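PDB 4ABY: DNA repair protein RecN, which probably takes part in recombinational repair of damaged DNA as an SMC-like ATPase, of which this chain is the head domain. Local coordinates for residues 246-254 / 328-339. Residues are numbered along the deposited sequence; the frame is centred on the assembly and turned at random.
Sequences LAVIRELGM and IGGAAAIAVAEQ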
ATOM      1  N   LEU A 246      13.854  -9.346   5.069  1.00 22.00           N
ATOM      2  CA  LEU A 246      15.016  -9.334   4.189  1.00 22.80           C
ATOM      3  C   LEU A 246      15.093 -10.577   3.302  1.00 20.95           C
ATOM      4  O   LEU A 246      15.537 -10.504   2.163  1.00 23.01           O
ATOM      5  CB  LEU A 246      16.301  -9.157   4.999  1.00 22.64           C
ATOM      6  CG  LEU A 246      16.524  -7.728   5.500  1.00 24.62           C
ATOM      7  CD1 LEU A 246      17.737  -7.657   6.401  1.00 27.76           C
ATOM      8  CD2 LEU A 246      16.670  -6.776   4.328  1.00 22.68           C
ATOM      9  N   ALA A 247      14.652 -11.715   3.827  1.00 22.26           N
ATOM     10  CA  ALA A 247      14.634 -12.957   3.060  1.00 20.27           C
ATOM     11  C   ALA A 247      13.909 -12.776   1.736  1.00 26.08           C
ATOM     12  O   ALA A 247      14.319 -13.325   0.709  1.00 29.70           O
ATOM     13  CB  ALA A 247      13.982 -14.066   3.859  1.00 17.62           C
ATOM     14  N   VAL A 248      12.820 -12.010   1.766  1.00 24.99           N
ATOM     15  CA  VAL A 248      12.031 -11.754   0.567  1.00 21.23           C
ATOM     16  C   VAL A 248      12.582 -10.573  -0.227  1.00 22.29           C
ATOM     17  O   VAL A 248      12.849 -10.690  -1.420  1.00 23.04           O
ATOM     18  CB  VAL A 248      10.561 -11.497   0.910  1.00 20.74           C
ATOM     19  CG1 VAL A 248       9.782 -11.171  -0.352  1.00 22.87           C
ATOM     20  CG2 VAL A 248       9.972 -12.704   1.611  1.00 17.42           C
ATOM     21  N   ILE A 249      12.763  -9.441   0.442  1.00 22.63           N
ATOM     22  CA  ILE A 249      13.282  -8.239  -0.209  1.00 26.16           C
ATOM     23  C   ILE A 249      14.523  -8.483  -1.073  1.00 25.34           C
ATOM     24  O   ILE A 249      14.659  -7.904  -2.150  1.00 26.13           O
ATOM     25  CB  ILE A 249      13.589  -7.129   0.814  1.00 23.25           C
ATOM     26  CG1 ILE A 249      12.312  -6.742   1.560  1.00 22.64           C
ATOM     27  CG2 ILE A 249      14.194  -5.917   0.125  1.00 19.25           C
ATOM     28  CD1 ILE A 249      12.512  -5.668   2.591  1.00 22.81           C
ATOM     29  N   ARG A 250      15.426  -9.336  -0.607  1.00 23.34           N
ATOM     30  CA  ARG A 250      16.679  -9.551  -1.321  1.00 25.37           C
ATOM     31  C   ARG A 250      16.510 -10.339  -2.618  1.00 28.51           C
ATOM     32  O   ARG A 250      17.449 -10.450  -3.410  1.00 27.73           O
ATOM     33  CB  ARG A 250      17.706 -10.227  -0.418  1.00 25.68           C
ATOM     34  CG  ARG A 250      18.111  -9.383   0.766  1.00 22.53           C
ATOM     35  CD  ARG A 250      19.354  -9.933   1.412  1.00 22.71           C
ATOM     36  NE  ARG A 250      19.944  -8.972   2.332  1.00 26.53           N
ATOM     37  CZ  ARG A 250      20.047  -9.159   3.641  1.00 25.68           C
ATOM     38  NH1 ARG A 250      19.607 -10.283   4.184  1.00 27.74           N
ATOM     39  NH2 ARG A 250      20.598  -8.228   4.403  1.00 21.56           N
ATOM     40  N   GLU A 251      15.316 -10.884  -2.835  1.00 27.58           N
ATOM     41  CA  GLU A 251      15.034 -11.632  -4.056  1.00 26.91           C
ATOM     42  C   GLU A 251      14.308 -10.755  -5.062  1.00 23.99           C
ATOM     43  O   GLU A 251      14.035 -11.179  -6.184  1.00 26.63           O
ATOM     44  CB  GLU A 251      14.203 -12.880  -3.756  1.00 23.42           C
ATOM     45  CG  GLU A 251      14.727 -13.710  -2.600  1.00 26.30           C
ATOM     46  CD  GLU A 251      16.240 -13.873  -2.623  1.00 36.70           C
ATOM     47  OE1 GLU A 251      16.806 -14.069  -3.722  1.00 29.75           O
ATOM     48  OE2 GLU A 251      16.862 -13.801  -1.534  1.00 39.38           O
ATOM     49  N   LEU A 252      14.014  -9.528  -4.650  1.00 21.73           N
ATOM     50  CA  LEU A 252      13.241  -8.592  -5.450  1.00 21.22           C
ATOM     51  C   LEU A 252      14.117  -7.515  -6.079  1.00 26.24           C
ATOM     52  O   LEU A 252      13.664  -6.390  -6.304  1.00 26.00           O
ATOM     53  CB  LEU A 252      12.168  -7.936  -4.582  1.00 21.41           C
ATOM     54  CG  LEU A 252      10.846  -8.682  -4.396  1.00 23.49           C
ATOM     55  CD1 LEU A 252      11.071 -10.162  -4.148  1.00 24.28           C
ATOM     56  CD2 LEU A 252      10.051  -8.055  -3.267  1.00 19.94           C
ATOM     57  N   GLY A 253      15.371  -7.856  -6.356  1.00 26.78           N
ATOM     58  CA  GLY A 253      16.284  -6.921  -6.991  1.00 30.06           C
ATOM     59  C   GLY A 253      17.024  -6.001  -6.034  1.00 32.06           C
ATOM     60  O   GLY A 253      17.443  -4.907  -6.411  1.00 29.54           O
HETATM   61  N   MSE A 254      17.178  -6.449  -4.791  1.00 30.73           N
HETATM   62  CA  MSE A 254      17.956  -5.731  -3.789  1.00 29.82           C
HETATM   63  C   MSE A 254      18.737  -6.745  -2.965  1.00 31.13           C
HETATM   64  O   MSE A 254      18.460  -6.941  -1.783  1.00 30.03           O
HETATM   65  CB  MSE A 254      17.042  -4.906  -2.884  1.00 25.94           C
HETATM   66  CG  MSE A 254      16.510  -3.643  -3.528  1.00 27.09           C
HETATM   67 SE   MSE A 254      14.902  -2.949  -2.665  1.00 56.06          SE
HETATM   68  CE  MSE A 254      13.597  -4.245  -3.303  1.00 30.27           C
ATOM     69  N   ILE A 328      13.655  -3.325 -12.442  1.00 31.16           N
ATOM     70  CA  ILE A 328      14.083  -4.717 -12.364  1.00 27.30           C
ATOM     71  C   ILE A 328      13.725  -5.449 -13.637  1.00 31.66           C
ATOM     72  O   ILE A 328      13.164  -4.870 -14.567  1.00 35.67           O
ATOM     73  CB  ILE A 328      13.380  -5.459 -11.213  1.00 26.40           C
ATOM     74  CG1 ILE A 328      11.878  -5.570 -11.504  1.00 24.13           C
ATOM     75  CG2 ILE A 328      13.631  -4.759  -9.894  1.00 20.29           C
ATOM     76  CD1 ILE A 328      11.134  -6.504 -10.588  1.00 24.31           C
ATOM     77  N   GLY A 329      14.030  -6.740 -13.661  1.00 30.33           N
ATOM     78  CA  GLY A 329      13.645  -7.598 -14.763  1.00 24.69           C
ATOM     79  C   GLY A 329      14.072  -9.023 -14.483  1.00 27.76           C
ATOM     80  O   GLY A 329      14.537  -9.336 -13.384  1.00 31.64           O
ATOM     81  N   GLY A 330      13.913  -9.885 -15.479  1.00 30.10           N
ATOM     82  CA  GLY A 330      14.341 -11.269 -15.384  1.00 27.82           C
ATOM     83  C   GLY A 330      13.981 -11.934 -14.073  1.00 27.42           C
ATOM     84  O   GLY A 330      12.828 -11.899 -13.639  1.00 25.80           O
ATOM     85  N   ALA A 331      14.978 -12.539 -13.438  1.00 28.11           N
ATOM     86  CA  ALA A 331      14.764 -13.271 -12.196  1.00 25.23           C
ATOM     87  C   ALA A 331      14.006 -12.434 -11.172  1.00 25.89           C
ATOM     88  O   ALA A 331      13.019 -12.890 -10.596  1.00 24.90           O
ATOM     89  CB  ALA A 331      16.083 -13.743 -11.631  1.00 23.39           C
ATOM     90  N   ALA A 332      14.470 -11.207 -10.958  1.00 26.06           N
ATOM     91  CA  ALA A 332      13.852 -10.302  -9.992  1.00 22.82           C
ATOM     92  C   ALA A 332      12.363 -10.101 -10.266  1.00 25.67           C
ATOM     93  O   ALA A 332      11.552 -10.070  -9.342  1.00 21.56           O
ATOM     94  CB  ALA A 332      14.568  -8.971 -10.002  1.00 25.69           C
ATOM     95  N   ALA A 333      12.019  -9.966 -11.546  1.00 28.20           N
ATOM     96  CA  ALA A 333      10.641  -9.746 -11.973  1.00 24.37           C
ATOM     97  C   ALA A 333       9.736 -10.949 -11.693  1.00 24.53           C
ATOM     98  O   ALA A 333       8.571 -10.786 -11.329  1.00 25.16           O
ATOM     99  CB  ALA A 333      10.604  -9.381 -13.445  1.00 25.41           C
ATOM    100  N   ILE A 334      10.274 -12.154 -11.870  1.00 21.83           N
ATOM    101  CA  ILE A 334       9.542 -13.377 -11.551  1.00 22.89           C
ATOM    102  C   ILE A 334       9.259 -13.500 -10.054  1.00 22.32           C
ATOM    103  O   ILE A 334       8.169 -13.904  -9.653  1.00 20.04           O
ATOM    104  CB  ILE A 334      10.305 -14.627 -12.026  1.00 24.32           C
ATOM    105  CG1 ILE A 334      10.175 -14.781 -13.543  1.00 24.36           C
ATOM    106  CG2 ILE A 334       9.799 -15.872 -11.310  1.00 16.63           C
ATOM    107  CD1 ILE A 334      10.924 -15.966 -14.101  1.00 24.04           C
ATOM    108  N   ALA A 335      10.248 -13.151  -9.235  1.00 23.79           N
ATOM    109  CA  ALA A 335      10.086 -13.180  -7.785  1.00 22.49           C
ATOM    110  C   ALA A 335       8.977 -12.232  -7.347  1.00 25.96           C
ATOM    111  O   ALA A 335       8.208 -12.547  -6.440  1.00 26.55           O
ATOM    112  CB  ALA A 335      11.383 -12.822  -7.104  1.00 19.02           C
ATOM    113  N   VAL A 336       8.898 -11.072  -7.996  1.00 25.18           N
ATOM    114  CA  VAL A 336       7.848 -10.104  -7.701  1.00 23.40           C
ATOM    115  C   VAL A 336       6.480 -10.666  -8.069  1.00 21.23           C
ATOM    116  O   VAL A 336       5.547 -10.611  -7.271  1.00 22.41           O
ATOM    117  CB  VAL A 336       8.084  -8.751  -8.413  1.00 21.72           C
ATOM    118  CG1 VAL A 336       6.838  -7.892  -8.349  1.00 20.98           C
ATOM    119  CG2 VAL A 336       9.252  -8.022  -7.786  1.00 20.47           C
ATOM    120  N   ALA A 337       6.363 -11.219  -9.272  1.00 21.58           N
ATOM    121  CA  ALA A 337       5.106 -11.821  -9.699  1.00 21.71           C
ATOM    122  C   ALA A 337       4.663 -12.895  -8.711  1.00 25.67           C
ATOM    123  O   ALA A 337       3.475 -13.041  -8.429  1.00 27.48           O
ATOM    124  CB  ALA A 337       5.235 -12.400 -11.089  1.00 20.73           C
ATOM    125  N   GLU A 338       5.623 -13.640  -8.177  1.00 25.17           N
ATOM    126  CA  GLU A 338       5.312 -14.697  -7.228  1.00 25.03           C
ATOM    127  C   GLU A 338       4.767 -14.131  -5.914  1.00 25.90           C
ATOM    128  O   GLU A 338       3.805 -14.654  -5.356  1.00 27.81           O
ATOM    129  CB  GLU A 338       6.538 -15.577  -6.981  1.00 26.87           C
ATOM    130  CG  GLU A 338       6.338 -16.642  -5.910  1.00 35.03           C
ATOM    131  CD  GLU A 338       5.183 -17.585  -6.216  1.00 43.53           C
ATOM    132  OE1 GLU A 338       4.971 -17.910  -7.404  1.00 41.97           O
ATOM    133  OE2 GLU A 338       4.490 -18.006  -5.263  1.00 49.95           O
ATOM    134  N   GLN A 339       5.374 -13.055  -5.425  1.00 23.65           N
ATOM    135  CA  GLN A 339       4.910 -12.427  -4.194  1.00 22.79           C
ATOM    136  C   GLN A 339       3.529 -11.820  -4.378  1.00 23.78           C
ATOM    137  O   GLN A 339       2.660 -11.961  -3.518  1.00 24.50           O
ATOM    138  CB  GLN A 339       5.900 -11.367  -3.713  1.00 19.92           C
ATOM    139  CG  GLN A 339       7.189 -11.950  -3.174  1.00 20.29           C
ATOM    140  CD  GLN A 339       6.940 -12.973  -2.086  1.00 26.83           C
ATOM    141  OE1 GLN A 339       6.359 -12.660  -1.049  1.00 29.09           O
ATOM    142  NE2 GLN A 339       7.375 -14.207  -2.317  1.00 29.14           N
TER
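Leu252 carries its CG beside the backbone N (chi1 -85°) and Val336 turns CG2 to the corresponding place on its own backbone, which brings Leu252 CG to 3.8 Å from Val336 CG2, the two side chains crossing at about a right angle. The CD1 branch of the same leucine lies 4.0 Å from the methyl of Ala335. One helical turn further on, Gln339 is bent at its second torsion (chi2 -54°); it and Val248 approach from opposite directions, Val248 CG1 lying 3.8 Å from Gln339 CD. The amide oxygen, although beside the valine methyl, is satisfied by a hydrogen bond with Thr310.

Small residues allow a close approach at the other end. Ala332 CB packs 3.9 Å from Gly253 N, and the CA atoms of Leu252 and Ala332 are 4.9 Å apart. The glycine has a positive phi (87°). Ile328 CG2 lies 3.9 Å from Leu252 O. No hydrogen bond spans the two segments, so apolar and van der Waals contacts hold them together.

The contact lies within the ATPase head, away from the predicted ATP-binding residues. It joins Val248 of helix 214-249, the type I beta turn from Ile249 to Leu252, and Gly253 to Ile328 and one side of helix 330-343, the connection of a beta-alpha-beta crossover between parallel strands 318-321 and 348-352. Helix 298-312 borders both segments, touching Val248 through Ala307 and Val311 and Ile328 through Arg303, while Ile249 and Met254 pack on Phe281 of strand 276-282.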